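Local coordinates for protein restriction endonuclease AspBHI (Azoarcus sp., PDB 4OC8) that is a modification-dependent restriction endonuclease that assembles as a tetramer and probably binds and cuts DNA carrying modified bases, at residues L175-W184 with G195-A203. Sequence-based numbering, arbitrary orientation.
Sequences LDEAVIPRAW and GLAPVAWNA
A side-chain carboxylate meets the first turn of helix 199-207 here: Glu177 OE2 accepts the backbone N-H of Ala200, with N to OE2 3.0 Å. The bond is fairly straight, 164° at the hydrogen, and the donor reaches OE2 from the anti side, tilted out of the carboxylate plane. The glutamate chain bends at chi2 (-71°), about the CB-CG bond, which brings its CG and CD against Pro198 CB, CD at 3.4 Å. Pro198 is the N-cap residue of the helix, and the negative charge at this end would probably suit the helix dipole. The other side of the proline packs on Trp184: Pro198 CD sits over the six-membered ring, 3.8 Å from its centroid, while Ala197 CA covers the five-membered ring on the same face in a second CH-pi contact. Within the N-terminal, PUA-clan domain, the contact thus joins the loop that follows strand 163-174 and the start of helix 182-189 to helix 199-207. The edge of the Trp184 six-membered ring, CZ2 and CH2 leading, points at the face of the five-membered ring of Trp201 in a T-shaped pair, planes at 65°. At the edge of Trp201, Leu175 CD1 lies 4.0 Å from CE3; both residues also rest on Val141 of strand 133-142. Ile180 CD1 touches Pro198 CG at 4.0 Å, and near the surface Ala183 CB meets Leu196 CD2.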
loop_
_atom_site.group_PDB
_atom_site.type_symbol
_atom_site.label_atom_id
_atom_site.label_comp_id
_atom_site.label_asym_id
_atom_site.label_seq_id
_atom_site.Cartn_x
_atom_site.Cartn_y
_atom_site.Cartn_z
ATOM N N LEU A 175 0.037 5.028 23.161
ATOM C CA LEU A 175 -1.010 4.183 23.735
ATOM C C LEU A 175 -2.357 4.903 23.768
ATOM O O LEU A 175 -2.406 6.122 23.895
ATOM C CB LEU A 175 -0.625 3.745 25.147
ATOM C CG LEU A 175 0.455 2.670 25.264
ATOM C CD1 LEU A 175 0.696 2.308 26.723
ATOM C CD2 LEU A 175 0.072 1.442 24.462
ATOM N N ASP A 176 -3.445 4.142 23.668
ATOM C CA ASP A 176 -4.800 4.705 23.707
ATOM C C ASP A 176 -5.225 5.124 25.113
ATOM O O ASP A 176 -5.933 4.390 25.795
ATOM C CB ASP A 176 -5.829 3.724 23.139
ATOM C CG ASP A 176 -7.192 4.363 22.926
ATOM O OD1 ASP A 176 -7.356 5.560 23.235
ATOM O OD2 ASP A 176 -8.106 3.657 22.442
ATOM N N GLU A 177 -4.810 6.323 25.519
ATOM C CA GLU A 177 -5.213 6.918 26.787
ATOM C C GLU A 177 -5.407 8.415 26.582
ATOM O O GLU A 177 -4.498 9.093 26.121
ATOM C CB GLU A 177 -4.150 6.683 27.864
ATOM C CG GLU A 177 -3.887 5.216 28.175
ATOM C CD GLU A 177 -5.040 4.541 28.917
ATOM O OE1 GLU A 177 -5.852 5.250 29.552
ATOM O OE2 GLU A 177 -5.128 3.294 28.874
ATOM N N ALA A 178 -6.582 8.933 26.924
ATOM C CA ALA A 178 -6.866 10.354 26.727
ATOM C C ALA A 178 -6.243 11.229 27.813
ATOM O O ALA A 178 -5.860 12.370 27.556
ATOM C CB ALA A 178 -8.365 10.599 26.639
ATOM N N VAL A 179 -6.150 10.698 29.028
ATOM C CA VAL A 179 -5.609 11.467 30.146
ATOM C C VAL A 179 -4.589 10.680 30.964
ATOM O O VAL A 179 -4.852 9.565 31.423
ATOM C CB VAL A 179 -6.719 11.972 31.091
ATOM C CG1 VAL A 179 -6.107 12.759 32.229
ATOM C CG2 VAL A 179 -7.729 12.829 30.334
ATOM N N ILE A 180 -3.416 11.277 31.139
ATOM C CA ILE A 180 -2.372 10.678 31.955
ATOM C C ILE A 180 -2.266 11.433 33.277
ATOM O O ILE A 180 -1.921 12.614 33.295
ATOM C CB ILE A 180 -1.018 10.709 31.232
ATOM C CG1 ILE A 180 -1.179 10.216 29.793
ATOM C CG2 ILE A 180 0.001 9.878 31.982
ATOM C CD1 ILE A 180 -1.660 8.792 29.695
ATOM N N PRO A 181 -2.578 10.751 34.387
ATOM C CA PRO A 181 -2.575 11.362 35.717
ATOM C C PRO A 181 -1.199 11.910 36.056
ATOM O O PRO A 181 -0.231 11.157 35.982
ATOM C CB PRO A 181 -2.888 10.178 36.637
ATOM C CG PRO A 181 -3.580 9.189 35.775
ATOM C CD PRO A 181 -2.935 9.325 34.436
ATOM N N ARG A 182 -1.106 13.186 36.421
ATOM C CA ARG A 182 0.180 13.748 36.821
ATOM C C ARG A 182 0.664 13.146 38.139
ATOM O O ARG A 182 1.867 13.107 38.404
ATOM C CB ARG A 182 0.141 15.279 36.894
ATOM C CG ARG A 182 -0.720 15.854 38.001
ATOM C CD ARG A 182 -0.446 17.345 38.179
ATOM N NE ARG A 182 0.744 17.593 38.992
ATOM C CZ ARG A 182 1.685 18.484 38.695
ATOM N NH1 ARG A 182 1.585 19.216 37.594
ATOM N NH2 ARG A 182 2.729 18.639 39.500
ATOM N N ALA A 183 -0.274 12.673 38.953
ATOM C CA ALA A 183 0.063 11.935 40.166
ATOM C C ALA A 183 0.931 10.721 39.833
ATOM O O ALA A 183 1.947 10.474 40.486
ATOM C CB ALA A 183 -1.193 11.500 40.883
ATOM N N TRP A 184 0.527 9.973 38.808
ATOM C CA TRP A 184 1.268 8.793 38.367
ATOM C C TRP A 184 2.627 9.178 37.811
ATOM O O TRP A 184 3.638 8.526 38.097
ATOM C CB TRP A 184 0.485 8.033 37.298
ATOM C CG TRP A 184 1.174 6.788 36.814
ATOM C CD1 TRP A 184 1.451 5.668 37.545
ATOM C CD2 TRP A 184 1.654 6.529 35.488
ATOM N NE1 TRP A 184 2.081 4.732 36.760
ATOM C CE2 TRP A 184 2.216 5.236 35.491
ATOM C CE3 TRP A 184 1.666 7.266 34.298
ATOM C CZ2 TRP A 184 2.784 4.663 34.351
ATOM C CZ3 TRP A 184 2.230 6.696 33.169
ATOM C CH2 TRP A 184 2.779 5.408 33.204
ATOM N N GLY A 195 -0.310 2.507 41.409
ATOM C CA GLY A 195 -1.445 1.789 40.868
ATOM C C GLY A 195 -2.338 2.709 40.065
ATOM O O GLY A 195 -3.470 2.357 39.734
ATOM N N LEU A 196 -1.829 3.901 39.764
ATOM C CA LEU A 196 -2.558 4.847 38.927
ATOM C C LEU A 196 -2.151 4.724 37.461
ATOM O O LEU A 196 -2.473 5.590 36.644
ATOM C CB LEU A 196 -2.349 6.286 39.409
ATOM C CG LEU A 196 -3.149 6.750 40.629
ATOM C CD1 LEU A 196 -2.514 6.249 41.918
ATOM C CD2 LEU A 196 -3.296 8.272 40.648
ATOM N N ALA A 197 -1.439 3.648 37.134
ATOM C CA ALA A 197 -1.010 3.399 35.762
ATOM C C ALA A 197 -2.210 3.191 34.849
ATOM O O ALA A 197 -3.131 2.448 35.193
ATOM C CB ALA A 197 -0.091 2.190 35.704
ATOM N N PRO A 198 -2.211 3.861 33.687
ATOM C CA PRO A 198 -3.259 3.664 32.680
ATOM C C PRO A 198 -3.371 2.200 32.283
ATOM O O PRO A 198 -2.380 1.469 32.351
ATOM C CB PRO A 198 -2.766 4.502 31.501
ATOM C CG PRO A 198 -1.990 5.598 32.146
ATOM C CD PRO A 198 -1.297 4.956 33.321
ATOM N N VAL A 199 -4.566 1.778 31.889
ATOM C CA VAL A 199 -4.822 0.374 31.599
ATOM C C VAL A 199 -3.936 -0.123 30.459
ATOM O O VAL A 199 -3.388 -1.223 30.531
ATOM C CB VAL A 199 -6.304 0.122 31.238
ATOM C CG1 VAL A 199 -6.565 -1.360 31.099
ATOM C CG2 VAL A 199 -7.214 0.724 32.282
ATOM N N ALA A 200 -3.799 0.691 29.415
ATOM C CA ALA A 200 -2.983 0.325 28.261
ATOM C C ALA A 200 -1.519 0.087 28.658
ATOM O O ALA A 200 -0.850 -0.817 28.132
ATOM C CB ALA A 200 -3.088 1.392 27.175
ATOM N N TRP A 201 -1.035 0.886 29.605
ATOM C CA TRP A 201 0.321 0.727 30.104
ATOM C C TRP A 201 0.508 -0.592 30.850
ATOM O O TRP A 201 1.453 -1.329 30.575
ATOM C CB TRP A 201 0.738 1.900 30.990
ATOM C CG TRP A 201 2.155 1.766 31.458
ATOM C CD1 TRP A 201 2.580 1.246 32.645
ATOM C CD2 TRP A 201 3.338 2.131 30.735
ATOM N NE1 TRP A 201 3.949 1.277 32.714
ATOM C CE2 TRP A 201 4.440 1.815 31.553
ATOM C CE3 TRP A 201 3.571 2.700 29.479
ATOM C CZ2 TRP A 201 5.757 2.046 31.154
ATOM C CZ3 TRP A 201 4.883 2.932 29.088
ATOM C CH2 TRP A 201 5.956 2.605 29.922
ATOM N N ASN A 202 -0.389 -0.889 31.789
ATOM C CA ASN A 202 -0.307 -2.145 32.534
ATOM C C ASN A 202 -0.419 -3.339 31.601
ATOM O O ASN A 202 0.288 -4.337 31.758
ATOM C CB ASN A 202 -1.390 -2.223 33.612
ATOM C CG ASN A 202 -1.131 -1.284 34.769
ATOM O OD1 ASN A 202 0.016 -1.062 35.157
ATOM N ND2 ASN A 202 -2.199 -0.722 35.329
ATOM N N ALA A 203 -1.313 -3.222 30.626
ATOM C CA ALA A 203 -1.495 -4.247 29.609
ATOM C C ALA A 203 -0.186 -4.493 28.874
ATOM O O ALA A 203 0.222 -5.647 28.674
ATOM C CB ALA A 203 -2.578 -3.835 28.637
#